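Local coordinates for putative alpha-L-fucosidase (Bacteroides thetaiotaomicron, PDB 3EYP), which probably hydrolyses alpha-L-fucosides, as a putative alpha-L-fucosidase of glycosyl hydrolase family 29, at residues E152-Y157 / K183-K188; W161-D166 / P190-F195; I122-H127 / E144-Q149. One frame throughout, in Å; residues are numbered along the deposited sequence.

In the fold
The three contacts follow one another round part of the TIM-type barrel. Interaction 3 packs strand 119-124 against helix 139-155; interaction 1 carries the end of that helix onto helix 175-188; interaction 2 pairs strands 162-164 and 193-195, which helix 175-188 connects. The centres of interactions 1 and 2, and of 1 and 3, lie about 11 Å apart, those of 2 and 3 about 13 Å. M154 CE touches T163 OG1 at 3.6 Å, and L153 CD1 meets L124 CD1 at 3.8 Å. At the C-terminal ends of the strands, D166 OD2 and Y123 OH are 2.6 Å apart, and D166 binds a glycerol, probably from the crystallisation liquor, that may mark the pocket.

Interaction 1: E152-Y157 / K183-K188; sequences ELMSDY and KIVREK
M154 and K188 bring the last turns of helices 139-155 and 175-188 together, and their CA atoms lie only 6.1 Å apart. These are successive outer helices of the TIM-barrel-type domain, packed side by side over strand 162-164. The two side chains leave their backbones toward the opposite helix but then take different courses. M154 has CG anti to its carbonyl carbon (chi1 -72°), and further bends at chi2 and chi3 turn the thioether inward, away from the partner helix. Its CG lies 4.2 Å from V185 CG2, with I184 CG2 slightly farther off, and its end continues to T163 on the strand beneath. K188 runs extended through chi3, so that its methylene chain passes alongside M154, with CD 4.0 Å from M154 CB. A bend at chi4 (-86°) then brings the ammonium group to S155, where NZ donates a hydrogen bond of 2.8 Å to OG. That hydroxyl, held beside its own backbone N, is also hydrogen-bonded to the carbonyl of G151 one turn earlier, so it links the lysine to the helix backbone. A water bridges the two backbones, donating to M154 O at 3.1 Å and to K188 O at 3.0 Å; M154 O also accepts a bond from the side chain of Q189. The contact thus grades from an apolar interior to a polar surface: the sulfur and the valine pack over the sheet, while the lysine lays its aliphatic part across the boundary and places its amine, probably protonated, at the exposed surface beside a neutral hydroxyl.

Interaction 2: W161-D166 / P190-F195; sequences WETWWD and PDCVIF
Four backbone hydrogen bonds zip strand 162-164 to strand 193-195 in parallel register. V193 N donates to W161 O at 3.1 Å, approaching from well above the carbonyl plane; this oxygen also accepts from R20. Next, T163 N reaches V193 O nearly along the C=O axis, and F195 N meets T163 O in the same manner at 3.0 Å. The series ends with W165 N, which lies in the carbonyl plane of F195 O at 2.9 Å. T163 therefore uses both its N-H and its carbonyl on this neighbour, whereas the E162 carbonyl and the W164 N-H turn to I122 of strand 119-124. Helix 175-188 connects the two strands in a right-handed beta-alpha-beta crossover, the repeating step of a TIM barrel and consistent with the family 29 catalytic domain. E162, W164, V193 and F195 share one face of the sheet. There the six-membered ring of W164 and the ring of F195 form an offset stack, with centroids 3.9 Å apart and planes only 1° from parallel. F195 reaches this position with CG anti to its backbone N, and its CB sits over the indole's five-membered ring in a CH-pi contact. The stack leaves the indole N-H for E253, while the carboxylate of E162 finds its charge partner in R20. T163 and I194 occupy the other face, toward helix 175-188, and C192, just before the strand, also touches V185 of that helix. C192 SG lies 3.3 Å from T163 OG1, yet this buried hydroxyl has no hydrogen-bonding partner in the model. Beyond it, I194 CG2 touches W165 CE3 at 3.8 Å, an off-centre CH-pi contact with the six-membered ring.

Interaction 3: I122-H127 / E144-Q149; sequences IYLGPH and EYYAHQ
A hydrogen bond ties helix 139-155 to the end of strand 119-124: Y146 OH donates to L124 O over a short 2.6 Å. The hydroxyl approaches from 28° above the carbonyl plane, while the carbonyl oxygen lies in the plane of the phenol ring, at its edge. With CG anti to the backbone N (chi1 -170°), the tyrosine extends straight from the helix toward the strand.

Apolar contact accompanies the bond. L124, whose CG is likewise anti to its backbone N, meets the tyrosine tip to tip and lays CD2 over one ring face, 3.5 Å from Y146 CZ and displaced toward the rim. The CH-pi distance from L124 CD2 to the Y146 ring centroid is 3.9 Å. G125 O comes to the ring edge, 3.6 Å from Y146 CE1, and P126 CA adds a looser contact. An alanine at Y146, lacking ring and hydroxyl, would probably weaken the helix's hold on the strand end and loosen the packing of L124.

Q149, one turn further along, brings OE1 near L124 CD1, while its NE2 is hydrogen-bonded to S86. W181 of helix 175-188 stacks on the Y146 ring, K76 at the end of strand 70-76 binds G125 O, and L150 and L153 continue the packing along L124, seating this outer helix on a strand of the parallel TIM-barrel sheet.

Interaction 1: E152-Y157 / K183-K188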
loop_
_atom_site.group_PDB
_atom_site.type_symbol
_atom_site.label_atom_id
_atom_site.label_comp_id
_atom_site.label_asym_id
_atom_site.label_seq_id
_atom_site.Cartn_x
_atom_site.Cartn_y
_atom_site.Cartn_z
ATOM N N GLU A 152 -14.877 -15.266 -14.198
ATOM C CA GLU A 152 -15.385 -14.175 -14.977
ATOM C C GLU A 152 -14.459 -12.961 -14.833
ATOM O O GLU A 152 -14.049 -12.339 -15.811
ATOM C CB GLU A 152 -16.850 -13.799 -14.573
ATOM C CG GLU A 152 -17.872 -14.915 -14.791
ATOM C CD GLU A 152 -19.238 -14.489 -14.433
ATOM O OE1 GLU A 152 -19.337 -13.900 -13.344
ATOM O OE2 GLU A 152 -20.230 -14.780 -15.159
ATOM N N LEU A 153 -14.133 -12.616 -13.601
ATOM C CA LEU A 153 -13.436 -11.336 -13.333
ATOM C C LEU A 153 -11.974 -11.371 -13.752
ATOM O O LEU A 153 -11.338 -10.325 -14.088
ATOM C CB LEU A 153 -13.555 -10.953 -11.824
ATOM C CG LEU A 153 -14.979 -10.536 -11.424
ATOM C CD1 LEU A 153 -15.168 -10.292 -9.930
ATOM C CD2 LEU A 153 -15.426 -9.356 -12.223
ATOM N N MET A 154 -11.440 -12.580 -13.750
ATOM C CA MET A 154 -9.993 -12.803 -14.086
ATOM C C MET A 154 -9.762 -13.099 -15.570
ATOM O O MET A 154 -8.609 -13.155 -16.050
ATOM C CB MET A 154 -9.388 -13.955 -13.257
ATOM C CG MET A 154 -9.143 -13.675 -11.735
ATOM S SD MET A 154 -8.253 -12.179 -11.210
ATOM C CE MET A 154 -9.685 -11.246 -10.642
ATOM N N SER A 155 -10.878 -13.269 -16.278
ATOM C CA SER A 155 -10.876 -13.626 -17.695
ATOM C C SER A 155 -11.345 -12.525 -18.627
ATOM O O SER A 155 -10.844 -12.388 -19.738
ATOM C CB SER A 155 -11.728 -14.873 -17.960
ATOM O OG SER A 155 -11.283 -16.034 -17.269
ATOM N N ASP A 156 -12.379 -11.801 -18.247
ATOM C CA ASP A 156 -13.127 -11.036 -19.245
ATOM C C ASP A 156 -13.003 -9.517 -19.071
ATOM O O ASP A 156 -13.654 -8.749 -19.761
ATOM C CB ASP A 156 -14.626 -11.409 -19.258
ATOM C CG ASP A 156 -14.879 -12.909 -19.537
ATOM O OD1 ASP A 156 -14.152 -13.516 -20.354
ATOM O OD2 ASP A 156 -15.815 -13.472 -18.911
ATOM N N TYR A 157 -12.183 -9.123 -18.119
ATOM C CA TYR A 157 -12.114 -7.719 -17.700
ATOM C C TYR A 157 -10.742 -7.089 -17.768
ATOM O O TYR A 157 -10.411 -6.136 -17.060
ATOM C CB TYR A 157 -12.729 -7.609 -16.275
ATOM C CG TYR A 157 -14.229 -7.736 -16.308
ATOM C CD1 TYR A 157 -15.030 -6.632 -16.460
ATOM C CD2 TYR A 157 -14.844 -8.992 -16.252
ATOM C CE1 TYR A 157 -16.409 -6.749 -16.530
ATOM C CE2 TYR A 157 -16.189 -9.098 -16.287
ATOM C CZ TYR A 157 -16.974 -7.981 -16.423
ATOM O OH TYR A 157 -18.359 -8.102 -16.497
ATOM N N LYS A 183 -5.315 -20.761 -7.683
ATOM C CA LYS A 183 -4.912 -21.384 -8.956
ATOM C C LYS A 183 -5.523 -20.646 -10.136
ATOM O O LYS A 183 -4.901 -20.444 -11.205
ATOM C CB LYS A 183 -5.300 -22.891 -8.988
ATOM C CG LYS A 183 -4.402 -23.757 -8.075
ATOM C CD LYS A 183 -4.717 -25.273 -8.157
ATOM C CE LYS A 183 -4.898 -25.786 -9.588
ATOM N NZ LYS A 183 -3.792 -26.719 -10.134
ATOM N N ILE A 184 -6.746 -20.182 -9.931
ATOM C CA ILE A 184 -7.421 -19.397 -10.973
ATOM C C ILE A 184 -6.730 -18.098 -11.194
ATOM O O ILE A 184 -6.406 -17.735 -12.315
ATOM C CB ILE A 184 -8.928 -19.178 -10.685
ATOM C CG1 ILE A 184 -9.632 -20.530 -10.777
ATOM C CG2 ILE A 184 -9.499 -18.102 -11.611
ATOM C CD1 ILE A 184 -10.802 -20.712 -9.850
ATOM N N VAL A 185 -6.544 -17.372 -10.115
ATOM C CA VAL A 185 -5.848 -16.066 -10.197
ATOM C C VAL A 185 -4.485 -16.172 -10.895
ATOM O O VAL A 185 -4.138 -15.440 -11.870
ATOM C CB VAL A 185 -5.768 -15.339 -8.796
ATOM C CG1 VAL A 185 -4.968 -14.036 -8.889
ATOM C CG2 VAL A 185 -7.220 -15.011 -8.211
ATOM N N ARG A 186 -3.725 -17.144 -10.429
ATOM C CA ARG A 186 -2.308 -17.271 -10.800
ATOM C C ARG A 186 -2.222 -17.662 -12.291
ATOM O O ARG A 186 -1.394 -17.171 -13.054
ATOM C CB ARG A 186 -1.643 -18.294 -9.893
ATOM C CG ARG A 186 -0.173 -18.137 -9.672
ATOM C CD ARG A 186 0.187 -17.064 -8.625
ATOM N NE ARG A 186 -0.071 -15.805 -9.261
ATOM C CZ ARG A 186 -0.336 -14.667 -8.642
ATOM N NH1 ARG A 186 -0.292 -14.560 -7.308
ATOM N NH2 ARG A 186 -0.595 -13.634 -9.389
ATOM N N GLU A 187 -3.111 -18.547 -12.705
ATOM C CA GLU A 187 -3.135 -18.992 -14.103
ATOM C C GLU A 187 -3.570 -17.901 -15.067
ATOM O O GLU A 187 -2.943 -17.633 -16.094
ATOM C CB GLU A 187 -3.994 -20.245 -14.265
ATOM C CG GLU A 187 -4.326 -20.505 -15.735
ATOM C CD GLU A 187 -5.114 -21.765 -15.941
ATOM O OE1 GLU A 187 -6.326 -21.662 -16.250
ATOM O OE2 GLU A 187 -4.517 -22.864 -15.803
ATOM N N LYS A 188 -4.622 -17.203 -14.707
ATOM C CA LYS A 188 -5.210 -16.266 -15.638
ATOM C C LYS A 188 -4.535 -14.919 -15.618
ATOM O O LYS A 188 -4.559 -14.202 -16.586
ATOM C CB LYS A 188 -6.700 -16.089 -15.338
ATOM C CG LYS A 188 -7.455 -17.377 -15.595
ATOM C CD LYS A 188 -8.953 -17.182 -15.546
ATOM C CE LYS A 188 -9.690 -18.440 -16.011
ATOM N NZ LYS A 188 -9.839 -18.432 -17.516
HETATM O O HOH W 1 -6.817 -13.732 -18.463
#

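Interaction 2: W161-D166 / P190-F195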
loop_
_atom_site.group_PDB
_atom_site.type_symbol
_atom_site.label_atom_id
_atom_site.label_comp_id
_atom_site.label_asym_id
_atom_site.label_seq_id
_atom_site.Cartn_x
_atom_site.Cartn_y
_atom_site.Cartn_z
ATOM N N TRP A 161 -4.210 -6.467 -11.611
ATOM C CA TRP A 161 -2.926 -6.323 -10.898
ATOM C C TRP A 161 -2.986 -6.548 -9.380
ATOM O O TRP A 161 -1.956 -6.670 -8.712
ATOM C CB TRP A 161 -2.318 -4.948 -11.162
ATOM C CG TRP A 161 -1.974 -4.643 -12.558
ATOM C CD1 TRP A 161 -2.798 -4.102 -13.508
ATOM C CD2 TRP A 161 -0.677 -4.725 -13.131
ATOM N NE1 TRP A 161 -2.086 -3.883 -14.662
ATOM C CE2 TRP A 161 -0.778 -4.261 -14.453
ATOM C CE3 TRP A 161 0.571 -5.157 -12.654
ATOM C CZ2 TRP A 161 0.318 -4.227 -15.306
ATOM C CZ3 TRP A 161 1.658 -5.129 -13.515
ATOM C CH2 TRP A 161 1.524 -4.671 -14.821
ATOM N N GLU A 162 -4.192 -6.603 -8.859
ATOM C CA GLU A 162 -4.420 -7.019 -7.452
ATOM C C GLU A 162 -5.761 -7.657 -7.261
ATOM O O GLU A 162 -6.764 -7.194 -7.804
ATOM C CB GLU A 162 -4.295 -5.847 -6.487
ATOM C CG GLU A 162 -4.209 -6.253 -5.023
ATOM C CD GLU A 162 -3.296 -5.363 -4.181
ATOM O OE1 GLU A 162 -2.412 -4.689 -4.778
ATOM O OE2 GLU A 162 -3.520 -5.316 -2.924
ATOM N N THR A 163 -5.752 -8.747 -6.493
ATOM C CA THR A 163 -7.001 -9.386 -5.997
ATOM C C THR A 163 -6.940 -9.325 -4.497
ATOM O O THR A 163 -5.928 -9.662 -3.899
ATOM C CB THR A 163 -7.128 -10.855 -6.480
ATOM O OG1 THR A 163 -7.348 -10.881 -7.887
ATOM C CG2 THR A 163 -8.275 -11.578 -5.847
ATOM N N TRP A 164 -8.016 -8.838 -3.898
ATOM C CA TRP A 164 -8.066 -8.567 -2.449
ATOM C C TRP A 164 -9.032 -9.511 -1.776
ATOM O O TRP A 164 -10.235 -9.544 -2.117
ATOM C CB TRP A 164 -8.520 -7.162 -2.199
ATOM C CG TRP A 164 -7.763 -6.353 -1.227
ATOM C CD1 TRP A 164 -6.594 -5.702 -1.439
ATOM C CD2 TRP A 164 -8.156 -6.043 0.106
ATOM N NE1 TRP A 164 -6.202 -5.045 -0.301
ATOM C CE2 TRP A 164 -7.161 -5.208 0.653
ATOM C CE3 TRP A 164 -9.252 -6.401 0.898
ATOM C CZ2 TRP A 164 -7.236 -4.700 1.958
ATOM C CZ3 TRP A 164 -9.313 -5.903 2.193
ATOM C CH2 TRP A 164 -8.314 -5.046 2.688
ATOM N N TRP A 165 -8.513 -10.216 -0.767
ATOM C CA TRP A 165 -9.335 -11.148 0.031
ATOM C C TRP A 165 -9.438 -10.646 1.457
ATOM O O TRP A 165 -8.514 -10.825 2.252
ATOM C CB TRP A 165 -8.787 -12.570 0.023
ATOM C CG TRP A 165 -8.926 -13.291 -1.297
ATOM C CD1 TRP A 165 -9.869 -13.066 -2.232
ATOM C CD2 TRP A 165 -8.098 -14.348 -1.807
ATOM N NE1 TRP A 165 -9.706 -13.896 -3.287
ATOM C CE2 TRP A 165 -8.599 -14.683 -3.082
ATOM C CE3 TRP A 165 -6.987 -15.038 -1.317
ATOM C CZ2 TRP A 165 -8.054 -15.708 -3.865
ATOM C CZ3 TRP A 165 -6.413 -16.029 -2.104
ATOM C CH2 TRP A 165 -6.972 -16.390 -3.354
ATOM N N ASP A 166 -10.553 -9.985 1.749
ATOM C CA ASP A 166 -10.841 -9.470 3.102
ATOM C C ASP A 166 -11.011 -10.646 4.035
ATOM O O ASP A 166 -11.673 -11.637 3.712
ATOM C CB ASP A 166 -12.108 -8.620 3.093
ATOM C CG ASP A 166 -12.261 -7.690 4.262
ATOM O OD1 ASP A 166 -11.916 -8.009 5.424
ATOM O OD2 ASP A 166 -12.878 -6.634 4.045
ATOM N N PRO A 190 -1.004 -13.749 -14.216
ATOM C CA PRO A 190 0.216 -14.088 -13.498
ATOM C C PRO A 190 0.884 -12.892 -12.778
ATOM O O PRO A 190 1.687 -13.076 -11.885
ATOM C CB PRO A 190 1.110 -14.724 -14.577
ATOM C CG PRO A 190 0.419 -14.532 -15.882
ATOM C CD PRO A 190 -0.977 -14.103 -15.646
ATOM N N ASP A 191 0.512 -11.678 -13.122
ATOM C CA ASP A 191 1.128 -10.514 -12.484
ATOM C C ASP A 191 0.271 -9.995 -11.319
ATOM O O ASP A 191 0.579 -8.978 -10.683
ATOM C CB ASP A 191 1.356 -9.397 -13.488
ATOM C CG ASP A 191 2.585 -9.642 -14.380
ATOM O OD1 ASP A 191 3.302 -10.653 -14.203
ATOM O OD2 ASP A 191 2.823 -8.792 -15.255
ATOM N N CYS A 192 -0.784 -10.733 -11.035
ATOM C CA CYS A 192 -1.749 -10.300 -10.021
ATOM C C CYS A 192 -1.256 -10.593 -8.604
ATOM O O CYS A 192 -1.024 -11.713 -8.201
ATOM C CB CYS A 192 -3.131 -10.916 -10.227
ATOM S SG CYS A 192 -4.393 -10.167 -9.083
ATOM N N VAL A 193 -1.154 -9.529 -7.854
ATOM C CA VAL A 193 -0.751 -9.557 -6.430
ATOM C C VAL A 193 -1.965 -9.891 -5.605
ATOM O O VAL A 193 -3.050 -9.307 -5.758
ATOM C CB VAL A 193 -0.250 -8.164 -5.968
ATOM C CG1 VAL A 193 -0.068 -8.128 -4.505
ATOM C CG2 VAL A 193 1.028 -7.745 -6.654
ATOM N N ILE A 194 -1.792 -10.862 -4.730
ATOM C CA ILE A 194 -2.846 -11.267 -3.805
ATOM C C ILE A 194 -2.674 -10.734 -2.377
ATOM O O ILE A 194 -1.661 -11.013 -1.723
ATOM C CB ILE A 194 -2.994 -12.762 -3.772
ATOM C CG1 ILE A 194 -3.415 -13.294 -5.150
ATOM C CG2 ILE A 194 -3.983 -13.172 -2.656
ATOM C CD1 ILE A 194 -3.296 -14.852 -5.222
ATOM N N PHE A 195 -3.646 -9.924 -1.956
ATOM C CA PHE A 195 -3.752 -9.484 -0.526
ATOM C C PHE A 195 -4.515 -10.607 0.131
ATOM O O PHE A 195 -5.694 -10.834 -0.165
ATOM C CB PHE A 195 -4.484 -8.153 -0.354
ATOM C CG PHE A 195 -4.700 -7.756 1.071
ATOM C CD1 PHE A 195 -3.792 -6.912 1.733
ATOM C CD2 PHE A 195 -5.817 -8.190 1.757
ATOM C CE1 PHE A 195 -3.984 -6.532 3.071
ATOM C CE2 PHE A 195 -6.041 -7.785 3.113
ATOM C CZ PHE A 195 -5.120 -6.972 3.755
#

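Interaction 3: I122-H127 / E144-Q149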
loop_
_atom_site.group_PDB
_atom_site.type_symbol
_atom_site.label_atom_id
_atom_site.label_comp_id
_atom_site.label_asym_id
_atom_site.label_seq_id
_atom_site.Cartn_x
_atom_site.Cartn_y
_atom_site.Cartn_z
ATOM N N ILE A 122 -9.258 -5.806 -8.181
ATOM C CA ILE A 122 -10.532 -6.327 -7.759
ATOM C C ILE A 122 -10.577 -6.845 -6.321
ATOM O O ILE A 122 -9.741 -7.649 -5.870
ATOM C CB ILE A 122 -10.941 -7.527 -8.647
ATOM C CG1 ILE A 122 -11.105 -7.144 -10.143
ATOM C CG2 ILE A 122 -12.184 -8.121 -8.152
ATOM C CD1 ILE A 122 -12.238 -6.045 -10.399
ATOM N N TYR A 123 -11.550 -6.320 -5.602
ATOM C CA TYR A 123 -11.951 -6.817 -4.264
ATOM C C TYR A 123 -13.227 -7.664 -4.486
ATOM O O TYR A 123 -14.245 -7.172 -4.972
ATOM C CB TYR A 123 -12.172 -5.616 -3.335
ATOM C CG TYR A 123 -12.773 -5.880 -1.952
ATOM C CD1 TYR A 123 -12.110 -5.454 -0.813
ATOM C CD2 TYR A 123 -13.986 -6.547 -1.793
ATOM C CE1 TYR A 123 -12.642 -5.645 0.439
ATOM C CE2 TYR A 123 -14.515 -6.779 -0.537
ATOM C CZ TYR A 123 -13.841 -6.304 0.588
ATOM O OH TYR A 123 -14.358 -6.520 1.861
ATOM N N LEU A 124 -13.108 -8.936 -4.184
ATOM C CA LEU A 124 -14.217 -9.928 -4.309
ATOM C C LEU A 124 -14.352 -10.686 -2.992
ATOM O O LEU A 124 -13.587 -11.581 -2.704
ATOM C CB LEU A 124 -13.949 -10.913 -5.438
ATOM C CG LEU A 124 -15.033 -11.919 -5.851
ATOM C CD1 LEU A 124 -16.289 -11.183 -6.428
ATOM C CD2 LEU A 124 -14.461 -12.886 -6.817
ATOM N N GLY A 125 -15.350 -10.255 -2.214
ATOM C CA GLY A 125 -15.522 -10.579 -0.800
ATOM C C GLY A 125 -15.608 -12.062 -0.503
ATOM O O GLY A 125 -16.524 -12.727 -0.959
ATOM N N PRO A 126 -14.604 -12.633 0.219
ATOM C CA PRO A 126 -14.777 -14.054 0.519
ATOM C C PRO A 126 -15.989 -14.446 1.331
ATOM O O PRO A 126 -16.672 -15.399 0.984
ATOM C CB PRO A 126 -13.479 -14.453 1.222
ATOM C CG PRO A 126 -12.480 -13.476 0.734
ATOM C CD PRO A 126 -13.224 -12.176 0.447
ATOM N N HIS A 127 -16.231 -13.760 2.436
ATOM C CA HIS A 127 -17.442 -13.982 3.216
ATOM C C HIS A 127 -18.597 -13.298 2.461
ATOM O O HIS A 127 -18.499 -12.143 2.053
ATOM C CB HIS A 127 -17.351 -13.450 4.643
ATOM C CG HIS A 127 -18.613 -13.605 5.435
ATOM N ND1 HIS A 127 -19.189 -14.832 5.725
ATOM C CD2 HIS A 127 -19.392 -12.677 6.038
ATOM C CE1 HIS A 127 -20.262 -14.650 6.471
ATOM N NE2 HIS A 127 -20.425 -13.348 6.650
ATOM N N GLU A 144 -17.380 -23.319 -5.192
ATOM C CA GLU A 144 -17.583 -23.323 -6.663
ATOM C C GLU A 144 -18.169 -22.022 -7.204
ATOM O O GLU A 144 -17.781 -21.574 -8.255
ATOM C CB GLU A 144 -18.468 -24.492 -7.145
ATOM C CG GLU A 144 -17.991 -25.828 -6.692
ATOM C CD GLU A 144 -16.574 -26.144 -7.179
ATOM O OE1 GLU A 144 -16.188 -25.747 -8.321
ATOM O OE2 GLU A 144 -15.839 -26.778 -6.383
ATOM N N TYR A 145 -19.117 -21.439 -6.466
ATOM C CA TYR A 145 -19.770 -20.163 -6.868
ATOM C C TYR A 145 -18.716 -19.066 -7.021
ATOM O O TYR A 145 -18.588 -18.361 -8.048
ATOM C CB TYR A 145 -20.809 -19.697 -5.804
ATOM C CG TYR A 145 -21.323 -18.245 -5.949
ATOM C CD1 TYR A 145 -22.075 -17.866 -7.049
ATOM C CD2 TYR A 145 -21.065 -17.275 -4.979
ATOM C CE1 TYR A 145 -22.538 -16.590 -7.200
ATOM C CE2 TYR A 145 -21.517 -15.984 -5.118
ATOM C CZ TYR A 145 -22.253 -15.638 -6.238
ATOM O OH TYR A 145 -22.782 -14.396 -6.413
ATOM N N TYR A 146 -17.957 -18.942 -5.963
ATOM C CA TYR A 146 -16.888 -17.939 -5.920
ATOM C C TYR A 146 -15.910 -18.165 -7.078
ATOM O O TYR A 146 -15.482 -17.242 -7.743
ATOM C CB TYR A 146 -16.148 -17.959 -4.568
ATOM C CG TYR A 146 -15.186 -16.773 -4.374
ATOM C CD1 TYR A 146 -15.556 -15.668 -3.671
ATOM C CD2 TYR A 146 -13.876 -16.822 -4.887
ATOM C CE1 TYR A 146 -14.686 -14.604 -3.491
ATOM C CE2 TYR A 146 -13.021 -15.784 -4.714
ATOM C CZ TYR A 146 -13.399 -14.700 -4.002
ATOM O OH TYR A 146 -12.497 -13.649 -3.855
ATOM N N ALA A 147 -15.558 -19.423 -7.301
ATOM C CA ALA A 147 -14.611 -19.781 -8.374
ATOM C C ALA A 147 -15.142 -19.379 -9.727
ATOM O O ALA A 147 -14.392 -18.891 -10.579
ATOM C CB ALA A 147 -14.240 -21.293 -8.345
ATOM N N HIS A 148 -16.446 -19.531 -9.905
ATOM C CA HIS A 148 -17.073 -19.154 -11.171
ATOM C C HIS A 148 -16.908 -17.677 -11.386
ATOM O O HIS A 148 -16.597 -17.235 -12.444
ATOM C CB HIS A 148 -18.555 -19.535 -11.241
ATOM C CG HIS A 148 -18.790 -20.997 -11.485
ATOM N ND1 HIS A 148 -18.193 -21.688 -12.527
ATOM C CD2 HIS A 148 -19.599 -21.883 -10.864
ATOM C CE1 HIS A 148 -18.597 -22.952 -12.498
ATOM N NE2 HIS A 148 -19.449 -23.101 -11.493
ATOM N N GLN A 149 -17.221 -16.916 -10.362
ATOM C CA GLN A 149 -17.171 -15.453 -10.433
ATOM C C GLN A 149 -15.756 -14.927 -10.648
ATOM O O GLN A 149 -15.510 -13.984 -11.403
ATOM C CB GLN A 149 -17.799 -14.850 -9.184
ATOM C CG GLN A 149 -19.294 -15.103 -9.115
ATOM C CD GLN A 149 -20.056 -14.082 -8.269
ATOM O OE1 GLN A 149 -19.646 -13.742 -7.133
ATOM N NE2 GLN A 149 -21.221 -13.630 -8.799
#